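Local coordinates for protein periplasmic sensor hybrid histidine kinase (Anaeromyxobacter dehalogenans, PDB 4K0D) that probably phosphorylates itself on histidine at the expense of ATP as a membrane-bound sensor kinase, the present chain being its helical, zinc-binding periplasmic sensor domain, at residues A21-L26 / A62-F66; L26-L31 / L123-R128; T36-Y40 / A51-A55; L56-E60 / F89-V94. Where two conformers were deposited one is given. Numbering follows the deposited sequence.

Contact 1. Residues A21-L26 / A62-F66; sequences AAAASL and AAARF
Two alpha-helical segments, 21-26 and 62-66, run antiparallel at 156° (signed crossing angle -156°), their axes only 8.7 Å apart. Small residues allow this closeness: CA of Ala22 lies 5.1 Å from CA of Phe66, and CA of Leu26 lies 5.0 Å from CA of Ala62. At one end the methyl of Ala62 fits against the backbone of the facing helix, CB 3.8 Å from Leu26 CA and 3.9 Å from Ser25 O. Within the periplasmic helical bundle this joins helix 16-42 to helix 46-68, and helix 73-102 covers Leu26 and Phe66 through Ile82 and Leu83. Leu26 (t, p) sends CD1 to 4.2 Å from CB of both Ala62 and Ala63, while its CD2 meets Phe66 CD2 at 3.9 Å. The Phe66 ring (chi1 t) fills the hollow beside Ala23, CE1 to CB 4.0 Å. Arg65 (m, t, p) curls over the open side, NH1 3.3 Å from Ser25 CB. Beneath it, water 1 donates to Ala22 O (2.6 Å) and Ala62 O (2.7 Å), bridging the backbones.

Contact 2. Residues L26-L31 / L123-R128; sequences LESAVL and LLSLLR
Segments 26-31 and 123-128 are both alpha-helical and antiparallel, with 169° between their directions and 10.3 Å between their axes. A spacing of this size leaves room for branched side chains; the nearest CA pair is Glu27 with Leu124, at 6.2 Å. The CA-to-CB bond of Leu124 points sideways, but its m, t rotamer carries the end of the side chain into the interface: CD2 lies 3.8 Å from Glu27 O and 4.0 Å from Val30 CG1, and CD1 lies 4.2 Å from Leu31 CD2. Leu31, also m, t, likewise starts sideways and brings its end nearer. Leucine and valine suit this buried seam of the antiparallel helical bundle, where helix 16-42 meets helix 117-145; Leu59 and Ile82, from helices 46-68 and 73-102, add further apolar surface. Val30 (chi1 t) places CG2 4.1 Å from Leu123 CD2, Leu123 being t, p. Leu26 is likewise t, p, with CG 3.8 Å from CD1 of Leu127, whose chi1 of -95° lies between wells. Toward the partly exposed side, Glu27 (m, t) extends its aliphatic part along the leucines and brings OE2 to 3.6 Å from Leu127 CB and 3.7 Å from Arg128 CG. Arg128 (m, t, t) also packs against Gln135 of the second subunit.

Contact 3. Residues T36-Y40 / A51-A55; sequences TARAY and ALQAA
An antiparallel pair of consecutive helices in the periplasmic helical bundle, 16-42 and 46-68, is packed together here close to the turn that connects them. Segments 36-40 and 51-55 are alpha-helical throughout, run at 164° to each other (signed crossing angle -164°) and have axes 9.1 Å apart; CA of Thr36 and CA of Leu52 are the closest pair, at 4.9 Å. The apolar contacts centre on Leu52, in the t, p rotamer. Its CD1 lies 4.0 Å from Ala37 CB, and its CD2 lies 4.1 Å from CD2 of Tyr40, whose chi1 is t. Alanine at position 37 leaves space for the leucine branch, while the Tyr40 ring also reaches Val100 and Ala101 of helix 73-102. Thr36 CG2 meets Ala51 CB at 3.9 Å, another methyl pair made possible by a small residue. The polar atom of the interface is Thr36 OG1, which is hydrogen-bonded to His32 O one turn back in its own helix. That bond lets a hydroxyl be buried between helices without needing a partner on the opposing one. His32, which ligates zinc in a structure of this protein though not in this chain of the model, packs against Ala55. With chi1 p, Thr36 directs OG1 into close van der Waals contact with the facing helix, 3.4 Å from Leu52 CA and 3.4 Å from Ala55 CB.

Contact 4. Residues L56-E60 / F89-V94; sequences LRRLE and FEKAAV
Leu56 opens the contact between segment 56-60 and segment 89-94, two alpha-helical stretches lying almost exactly antiparallel, at 175°, with axes 11.3 Å apart. Its CA is 6.9 Å from that of Glu90, the nearest CA pair. In the m, t rotamer Leu56 spans the gap: CD1 reaches Val94 CG2 at 3.7 Å and CD2 reaches Ala93 CB at 4.0 Å, the short alanine leaving room for the long leucine. Arg58 faces elsewhere and forms a salt bridge with Glu14 of the second subunit. One residue on, Leu59 (t, p) points into the bundle. Its CD2 touches the edge of the Phe89 ring, 4.0 Å from CD2, and lies 3.8 Å from Glu90 CG, so the aliphatic part of the glutamate serves as apolar surface. This is where helix 46-68 packs on helix 73-102 in the helical sensor domain, with Leu26 of helix 16-42 against Leu59 and Met119 of helix 117-145 against Phe89. Glu60 (chi1 m) ends the segment on the solvent side, where its carboxylate meets that of Glu90 (m, t), OE2 to OE1 at 2.6 Å. Two carboxylates both fully charged would repel at such a separation, so one of them probably carries a proton, and the closeness of the pair is likely to depend on pH.

From the N terminus, helix 16-42 supplies the first segments of contacts 1, 2 and 3 in turn. After the turn into helix 46-68, contact 3 closes first, over just ten residues, and lies within the spans of both contact 1 and contact 2. Contact 4 then opens on the next residue, before contact 1 closes at 62-66, so these two cross; 89-94 on helix 73-102 completes contact 4. Contact 2 closes last, at 123-128 on helix 117-145, enclosing contact 4 and crossing contact 1, with which it shares Leu26. Leu26 CD1 lies 3.4 Å from Leu59 CD1, uniting contacts 1, 2 and 4 where the four long helices meet.

Contact 1. Residues A21-L26 / A62-F66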
loop_
_atom_site.group_PDB
_atom_site.type_symbol
_atom_site.label_atom_id
_atom_site.label_comp_id
_atom_site.label_asym_id
_atom_site.label_seq_id
_atom_site.Cartn_x
_atom_site.Cartn_y
_atom_site.Cartn_z
ATOM N N ALA B 21 -2.167 -2.338 1.856
ATOM C CA ALA B 21 -2.801 -2.661 0.601
ATOM C C ALA B 21 -4.276 -2.339 0.721
ATOM O O ALA B 21 -4.872 -1.812 -0.205
ATOM C CB ALA B 21 -2.583 -4.141 0.223
ATOM N N ALA B 22 -4.854 -2.653 1.870
ATOM C CA ALA B 22 -6.271 -2.475 2.082
ATOM C C ALA B 22 -6.655 -0.980 2.189
ATOM O O ALA B 22 -7.750 -0.575 1.829
ATOM C CB ALA B 22 -6.710 -3.240 3.341
ATOM N N ALA B 23 -5.724 -0.174 2.676
ATOM C CA ALA B 23 -5.863 1.246 2.721
ATOM C C ALA B 23 -5.827 1.835 1.289
ATOM O O ALA B 23 -6.710 2.631 0.917
ATOM C CB ALA B 23 -4.756 1.860 3.578
ATOM N N ALA B 24 -4.827 1.448 0.499
ATOM C CA ALA B 24 -4.746 1.950 -0.881
ATOM C C ALA B 24 -5.970 1.529 -1.655
ATOM O O ALA B 24 -6.516 2.292 -2.471
ATOM C CB ALA B 24 -3.496 1.450 -1.579
ATOM N N SER B 25 -6.401 0.303 -1.424
ATOM C CA SER B 25 -7.510 -0.252 -2.174
ATOM C C SER B 25 -8.818 0.466 -1.871
ATOM O O SER B 25 -9.651 0.631 -2.766
ATOM C CB SER B 25 -7.679 -1.717 -1.830
ATOM O OG SER B 25 -7.309 -2.471 -2.953
ATOM N N LEU B 26 -8.988 0.911 -0.624
ATOM C CA LEU B 26 -10.175 1.646 -0.259
ATOM C C LEU B 26 -10.088 3.056 -0.892
ATOM O O LEU B 26 -11.036 3.523 -1.509
ATOM C CB LEU B 26 -10.301 1.732 1.258
ATOM C CG LEU B 26 -11.430 2.615 1.843
ATOM C CD1 LEU B 26 -12.894 2.222 1.326
ATOM C CD2 LEU B 26 -11.417 2.476 3.375
ATOM N N ALA B 62 -14.015 -3.187 -0.411
ATOM C CA ALA B 62 -12.777 -2.568 0.071
ATOM C C ALA B 62 -12.943 -2.075 1.501
ATOM O O ALA B 62 -11.991 -2.101 2.304
ATOM C CB ALA B 62 -12.365 -1.401 -0.811
ATOM N N ALA B 63 -14.117 -1.555 1.823
ATOM C CA ALA B 63 -14.302 -1.069 3.173
ATOM C C ALA B 63 -14.244 -2.243 4.119
ATOM O O ALA B 63 -13.616 -2.142 5.190
ATOM C CB ALA B 63 -15.632 -0.323 3.317
ATOM N N ALA B 64 -14.835 -3.371 3.706
ATOM C CA ALA B 64 -14.924 -4.530 4.577
ATOM C C ALA B 64 -13.522 -5.088 4.797
ATOM O O ALA B 64 -13.153 -5.353 5.946
ATOM C CB ALA B 64 -15.896 -5.587 4.021
ATOM N N ARG B 65 -12.694 -5.184 3.747
ATOM C CA ARG B 65 -11.306 -5.641 3.950
ATOM C C ARG B 65 -10.550 -4.718 4.881
ATOM O O ARG B 65 -9.756 -5.164 5.684
ATOM C CB ARG B 65 -10.544 -5.737 2.641
ATOM C CG ARG B 65 -11.081 -6.840 1.708
ATOM C CD ARG B 65 -10.495 -6.675 0.298
ATOM N NE ARG B 65 -9.017 -6.547 0.278
ATOM C CZ ARG B 65 -8.353 -5.514 -0.252
ATOM N NH1 ARG B 65 -9.043 -4.528 -0.804
ATOM N NH2 ARG B 65 -7.004 -5.477 -0.254
ATOM N N PHE B 66 -10.761 -3.418 4.752
ATOM C CA PHE B 66 -10.039 -2.488 5.576
ATOM C C PHE B 66 -10.494 -2.523 7.017
ATOM O O PHE B 66 -9.673 -2.433 7.917
ATOM C CB PHE B 66 -10.219 -1.082 5.053
ATOM C CG PHE B 66 -9.504 -0.040 5.859
ATOM C CD1 PHE B 66 -8.140 0.115 5.728
ATOM C CD2 PHE B 66 -10.214 0.833 6.676
ATOM C CE1 PHE B 66 -7.485 1.125 6.435
ATOM C CE2 PHE B 66 -9.590 1.833 7.365
ATOM C CZ PHE B 66 -8.228 1.976 7.260
HETATM O O HOH W 1 -9.532 -2.411 1.230
#

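Contact 2. Residues L26-L31 / L123-R128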
loop_
_atom_site.group_PDB
_atom_site.type_symbol
_atom_site.label_atom_id
_atom_site.label_comp_id
_atom_site.label_asym_id
_atom_site.label_seq_id
_atom_site.Cartn_x
_atom_site.Cartn_y
_atom_site.Cartn_z
ATOM N N LEU B 26 -8.988 0.911 -0.624
ATOM C CA LEU B 26 -10.175 1.646 -0.259
ATOM C C LEU B 26 -10.088 3.056 -0.892
ATOM O O LEU B 26 -11.036 3.523 -1.509
ATOM C CB LEU B 26 -10.301 1.732 1.258
ATOM C CG LEU B 26 -11.430 2.615 1.843
ATOM C CD1 LEU B 26 -12.894 2.222 1.326
ATOM C CD2 LEU B 26 -11.417 2.476 3.375
ATOM N N GLU B 27 -8.936 3.705 -0.731
ATOM C CA GLU B 27 -8.619 4.940 -1.467
ATOM C C GLU B 27 -9.076 4.822 -2.944
ATOM O O GLU B 27 -9.819 5.663 -3.438
ATOM C CB GLU B 27 -7.112 5.302 -1.351
ATOM C CG GLU B 27 -6.722 6.020 -0.014
ATOM C CD GLU B 27 -5.204 6.006 0.377
ATOM O OE1 GLU B 27 -4.339 5.652 -0.452
ATOM O OE2 GLU B 27 -4.882 6.344 1.554
ATOM N N SER B 28 -8.620 3.787 -3.633
ATOM C CA SER B 28 -8.991 3.523 -5.054
ATOM C C SER B 28 -10.525 3.277 -5.290
ATOM O O SER B 28 -11.147 3.844 -6.234
ATOM C CB SER B 28 -8.144 2.368 -5.553
ATOM O OG SER B 28 -7.995 2.354 -6.948
ATOM N N ALA B 29 -11.175 2.545 -4.400
ATOM C CA ALA B 29 -12.610 2.239 -4.577
ATOM C C ALA B 29 -13.386 3.563 -4.475
ATOM O O ALA B 29 -14.423 3.782 -5.089
ATOM C CB ALA B 29 -13.078 1.219 -3.488
ATOM N N VAL B 30 -12.900 4.457 -3.641
ATOM C CA VAL B 30 -13.580 5.695 -3.423
ATOM C C VAL B 30 -13.416 6.558 -4.665
ATOM O O VAL B 30 -14.413 7.092 -5.179
ATOM C CB VAL B 30 -13.056 6.432 -2.146
ATOM C CG1 VAL B 30 -13.503 7.868 -2.111
ATOM C CG2 VAL B 30 -13.545 5.724 -0.952
ATOM N N LEU B 31 -12.189 6.641 -5.189
ATOM C CA LEU B 31 -11.974 7.352 -6.446
ATOM C C LEU B 31 -12.871 6.779 -7.506
ATOM O O LEU B 31 -13.460 7.509 -8.282
ATOM C CB LEU B 31 -10.551 7.206 -6.941
ATOM C CG LEU B 31 -9.594 8.130 -6.184
ATOM C CD1 LEU B 31 -8.140 7.804 -6.419
ATOM C CD2 LEU B 31 -9.861 9.577 -6.577
ATOM N N LEU B 123 -12.983 12.058 2.962
ATOM C CA LEU B 123 -12.697 10.656 3.203
ATOM C C LEU B 123 -11.280 10.353 2.755
ATOM O O LEU B 123 -10.534 9.641 3.430
ATOM C CB LEU B 123 -13.697 9.821 2.426
ATOM C CG LEU B 123 -13.714 8.340 2.683
ATOM C CD1 LEU B 123 -13.449 7.953 4.123
ATOM C CD2 LEU B 123 -15.101 7.864 2.238
ATOM N N LEU B 124 -10.879 10.880 1.606
ATOM C CA LEU B 124 -9.549 10.537 1.140
ATOM C C LEU B 124 -8.503 11.175 2.032
ATOM O O LEU B 124 -7.433 10.620 2.233
ATOM C CB LEU B 124 -9.328 11.010 -0.252
ATOM C CG LEU B 124 -10.177 10.263 -1.276
ATOM C CD1 LEU B 124 -10.006 10.930 -2.646
ATOM C CD2 LEU B 124 -9.744 8.768 -1.268
ATOM N N SER B 125 -8.823 12.355 2.553
ATOM C CA SER B 125 -7.885 13.050 3.407
ATOM C C SER B 125 -7.651 12.206 4.672
ATOM O O SER B 125 -6.501 11.970 5.073
ATOM C CB SER B 125 -8.401 14.432 3.766
ATOM O OG SER B 125 -7.682 14.951 4.884
ATOM N N LEU B 126 -8.742 11.812 5.337
ATOM C CA LEU B 126 -8.660 10.929 6.459
ATOM C C LEU B 126 -7.817 9.709 6.133
ATOM O O LEU B 126 -6.947 9.313 6.902
ATOM C CB LEU B 126 -10.034 10.438 6.855
ATOM C CG LEU B 126 -10.890 11.436 7.594
ATOM C CD1 LEU B 126 -12.272 10.816 7.873
ATOM C CD2 LEU B 126 -10.217 11.846 8.891
ATOM N N LEU B 127 -8.083 9.091 5.002
ATOM C CA LEU B 127 -7.407 7.845 4.705
ATOM C C LEU B 127 -5.932 8.078 4.604
ATOM O O LEU B 127 -5.129 7.276 5.122
ATOM C CB LEU B 127 -7.868 7.246 3.384
ATOM C CG LEU B 127 -8.968 6.232 3.632
ATOM C CD1 LEU B 127 -9.697 5.986 2.321
ATOM C CD2 LEU B 127 -8.392 4.934 4.186
ATOM N N ARG B 128 -5.542 9.159 3.940
ATOM C CA ARG B 128 -4.130 9.420 3.762
ATOM C C ARG B 128 -3.474 9.792 5.109
ATOM O O ARG B 128 -2.309 9.460 5.376
ATOM C CB ARG B 128 -3.919 10.491 2.700
ATOM C CG ARG B 128 -4.019 9.952 1.278
ATOM C CD ARG B 128 -4.434 11.016 0.272
ATOM N NE ARG B 128 -4.759 10.414 -1.024
ATOM C CZ ARG B 128 -5.354 11.061 -2.024
ATOM N NH1 ARG B 128 -5.693 12.346 -1.883
ATOM N NH2 ARG B 128 -5.616 10.427 -3.167
#

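Contact 3. Residues T36-Y40 / A51-A55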
loop_
_atom_site.group_PDB
_atom_site.type_symbol
_atom_site.label_atom_id
_atom_site.label_comp_id
_atom_site.label_asym_id
_atom_site.label_seq_id
_atom_site.Cartn_x
_atom_site.Cartn_y
_atom_site.Cartn_z
ATOM N N THR B 36 -16.864 6.880 -11.832
ATOM C CA THR B 36 -17.968 6.276 -12.578
ATOM C C THR B 36 -19.222 7.110 -12.358
ATOM O O THR B 36 -20.066 7.188 -13.226
ATOM C CB THR B 36 -18.240 4.802 -12.148
ATOM O OG1 THR B 36 -18.413 4.727 -10.724
ATOM C CG2 THR B 36 -17.089 3.914 -12.554
ATOM N N ALA B 37 -19.361 7.756 -11.211
ATOM C CA ALA B 37 -20.599 8.506 -11.008
ATOM C C ALA B 37 -20.614 9.708 -11.948
ATOM O O ALA B 37 -21.627 10.042 -12.558
ATOM C CB ALA B 37 -20.739 8.968 -9.596
ATOM N N ARG B 38 -19.459 10.344 -12.050
ATOM C CA ARG B 38 -19.309 11.511 -12.874
ATOM C C ARG B 38 -19.491 11.092 -14.333
ATOM O O ARG B 38 -20.091 11.825 -15.101
ATOM C CB ARG B 38 -17.930 12.112 -12.639
ATOM C CG ARG B 38 -17.388 13.032 -13.733
ATOM N N ALA B 39 -18.971 9.935 -14.725
ATOM C CA ALA B 39 -18.931 9.665 -16.135
ATOM C C ALA B 39 -20.363 9.364 -16.533
ATOM O O ALA B 39 -20.811 9.805 -17.549
ATOM C CB ALA B 39 -18.050 8.557 -16.475
ATOM N N TYR B 40 -21.070 8.643 -15.681
ATOM C CA TYR B 40 -22.475 8.361 -15.885
ATOM C C TYR B 40 -23.307 9.630 -16.048
ATOM O O TYR B 40 -24.131 9.719 -16.950
ATOM C CB TYR B 40 -23.017 7.564 -14.715
ATOM C CG TYR B 40 -24.452 7.142 -14.876
ATOM C CD1 TYR B 40 -24.917 6.582 -16.052
ATOM C CD2 TYR B 40 -25.325 7.263 -13.837
ATOM C CE1 TYR B 40 -26.269 6.196 -16.195
ATOM C CE2 TYR B 40 -26.636 6.872 -13.945
ATOM C CZ TYR B 40 -27.103 6.333 -15.122
ATOM O OH TYR B 40 -28.405 5.944 -15.170
ATOM N N ALA B 51 -21.229 0.283 -14.501
ATOM C CA ALA B 51 -19.939 0.496 -13.852
ATOM C C ALA B 51 -20.093 1.190 -12.496
ATOM O O ALA B 51 -19.390 0.863 -11.558
ATOM C CB ALA B 51 -19.039 1.303 -14.756
ATOM N N LEU B 52 -21.003 2.150 -12.397
ATOM C CA LEU B 52 -21.223 2.843 -11.141
ATOM C C LEU B 52 -21.726 1.847 -10.119
ATOM O O LEU B 52 -21.319 1.836 -8.934
ATOM C CB LEU B 52 -22.274 3.930 -11.323
ATOM C CG LEU B 52 -22.839 4.493 -10.027
ATOM C CD1 LEU B 52 -21.720 5.070 -9.182
ATOM C CD2 LEU B 52 -23.922 5.587 -10.333
ATOM N N GLN B 53 -22.639 1.013 -10.585
ATOM C CA GLN B 53 -23.147 -0.060 -9.775
ATOM C C GLN B 53 -22.057 -0.998 -9.313
ATOM O O GLN B 53 -21.987 -1.357 -8.131
ATOM C CB GLN B 53 -24.083 -0.910 -10.595
ATOM C CG GLN B 53 -25.208 -1.339 -9.793
ATOM C CD GLN B 53 -26.162 -0.199 -9.627
ATOM O OE1 GLN B 53 -26.172 0.763 -10.416
ATOM N NE2 GLN B 53 -26.980 -0.279 -8.608
ATOM N N ALA B 54 -21.244 -1.451 -10.263
ATOM C CA ALA B 54 -20.110 -2.282 -9.905
ATOM C C ALA B 54 -19.165 -1.542 -8.946
ATOM O O ALA B 54 -18.603 -2.150 -8.051
ATOM C CB ALA B 54 -19.338 -2.726 -11.154
ATOM N N ALA B 55 -18.940 -0.251 -9.145
ATOM C CA ALA B 55 -18.004 0.501 -8.291
ATOM C C ALA B 55 -18.507 0.510 -6.886
ATOM O O ALA B 55 -17.747 0.473 -5.953
ATOM C CB ALA B 55 -17.822 1.980 -8.801
#

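Contact 4. Residues L56-E60 / F89-V94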
loop_
_atom_site.group_PDB
_atom_site.type_symbol
_atom_site.label_atom_id
_atom_site.label_comp_id
_atom_site.label_asym_id
_atom_site.label_seq_id
_atom_site.Cartn_x
_atom_site.Cartn_y
_atom_site.Cartn_z
ATOM N N LEU B 56 -19.811 0.518 -6.720
ATOM C CA LEU B 56 -20.363 0.586 -5.392
ATOM C C LEU B 56 -20.086 -0.735 -4.646
ATOM O O LEU B 56 -19.738 -0.716 -3.496
ATOM C CB LEU B 56 -21.870 0.835 -5.466
ATOM C CG LEU B 56 -22.330 2.233 -5.910
ATOM C CD1 LEU B 56 -23.846 2.265 -6.060
ATOM C CD2 LEU B 56 -21.837 3.330 -4.939
ATOM N N ARG B 57 -20.289 -1.865 -5.307
ATOM C CA ARG B 57 -20.004 -3.185 -4.716
ATOM C C ARG B 57 -18.524 -3.334 -4.389
ATOM O O ARG B 57 -18.170 -3.872 -3.338
ATOM C CB ARG B 57 -20.440 -4.332 -5.657
ATOM C CG ARG B 57 -21.968 -4.353 -5.898
ATOM N N ARG B 58 -17.673 -2.852 -5.280
ATOM C CA ARG B 58 -16.264 -2.798 -5.004
ATOM C C ARG B 58 -15.922 -1.952 -3.745
ATOM O O ARG B 58 -15.117 -2.358 -2.919
ATOM C CB ARG B 58 -15.560 -2.268 -6.206
ATOM C CG ARG B 58 -14.124 -2.041 -5.957
ATOM C CD ARG B 58 -13.483 -1.593 -7.250
ATOM N NE ARG B 58 -12.166 -1.036 -7.030
ATOM C CZ ARG B 58 -11.473 -0.368 -7.942
ATOM N NH1 ARG B 58 -11.957 -0.211 -9.162
ATOM N NH2 ARG B 58 -10.288 0.152 -7.620
ATOM N N LEU B 59 -16.547 -0.795 -3.590
ATOM C CA LEU B 59 -16.304 0.010 -2.425
ATOM C C LEU B 59 -16.780 -0.715 -1.185
ATOM O O LEU B 59 -16.116 -0.678 -0.167
ATOM C CB LEU B 59 -16.996 1.357 -2.517
ATOM C CG LEU B 59 -16.884 2.266 -1.305
ATOM C CD1 LEU B 59 -15.425 2.553 -0.887
ATOM C CD2 LEU B 59 -17.640 3.588 -1.617
ATOM N N GLU B 60 -17.941 -1.335 -1.219
ATOM C CA GLU B 60 -18.360 -2.034 -0.013
ATOM C C GLU B 60 -17.325 -3.149 0.362
ATOM O O GLU B 60 -17.016 -3.340 1.530
ATOM C CB GLU B 60 -19.758 -2.639 -0.201
ATOM C CG GLU B 60 -20.847 -1.638 -0.179
ATOM C CD GLU B 60 -22.026 -1.961 -1.163
ATOM O OE1 GLU B 60 -22.105 -3.058 -1.734
ATOM O OE2 GLU B 60 -22.871 -1.074 -1.381
ATOM N N PHE B 89 -21.503 8.268 1.807
ATOM C CA PHE B 89 -20.971 8.633 0.523
ATOM C C PHE B 89 -21.642 7.726 -0.493
ATOM O O PHE B 89 -22.044 8.176 -1.549
ATOM C CB PHE B 89 -19.494 8.459 0.567
ATOM C CG PHE B 89 -18.807 8.659 -0.719
ATOM C CD1 PHE B 89 -18.678 9.898 -1.253
ATOM C CD2 PHE B 89 -18.227 7.575 -1.381
ATOM C CE1 PHE B 89 -17.972 10.092 -2.404
ATOM C CE2 PHE B 89 -17.538 7.756 -2.571
ATOM C CZ PHE B 89 -17.415 9.013 -3.088
ATOM N N GLU B 90 -21.826 6.459 -0.164
ATOM C CA GLU B 90 -22.487 5.594 -1.128
ATOM C C GLU B 90 -23.908 6.063 -1.364
ATOM O O GLU B 90 -24.415 5.979 -2.481
ATOM C CB GLU B 90 -22.568 4.155 -0.634
ATOM C CG GLU B 90 -21.336 3.351 -0.881
ATOM C CD GLU B 90 -21.611 1.879 -0.778
ATOM O OE1 GLU B 90 -21.944 1.273 -1.802
ATOM O OE2 GLU B 90 -21.493 1.331 0.322
ATOM N N LYS B 91 -24.563 6.509 -0.300
ATOM C CA LYS B 91 -25.977 6.839 -0.379
ATOM C C LYS B 91 -26.151 8.027 -1.320
ATOM O O LYS B 91 -27.074 8.050 -2.159
ATOM C CB LYS B 91 -26.552 7.129 1.008
ATOM C CG LYS B 91 -28.046 7.438 0.992
ATOM N N ALA B 92 -25.250 9.000 -1.212
ATOM C CA ALA B 92 -25.247 10.141 -2.136
ATOM C C ALA B 92 -24.964 9.699 -3.555
ATOM O O ALA B 92 -25.481 10.267 -4.535
ATOM C CB ALA B 92 -24.224 11.143 -1.738
ATOM N N ALA B 93 -24.109 8.705 -3.680
ATOM C CA ALA B 93 -23.727 8.269 -5.020
ATOM C C ALA B 93 -24.929 7.598 -5.678
ATOM O O ALA B 93 -25.172 7.819 -6.822
ATOM C CB ALA B 93 -22.522 7.315 -4.953
ATOM N N VAL B 94 -25.651 6.746 -4.941
ATOM C CA VAL B 94 -26.872 6.118 -5.424
ATOM C C VAL B 94 -27.905 7.174 -5.819
ATOM O O VAL B 94 -28.600 7.038 -6.831
ATOM C CB VAL B 94 -27.430 5.174 -4.343
ATOM C CG1 VAL B 94 -28.816 4.618 -4.702
ATOM C CG2 VAL B 94 -26.475 4.040 -4.165
#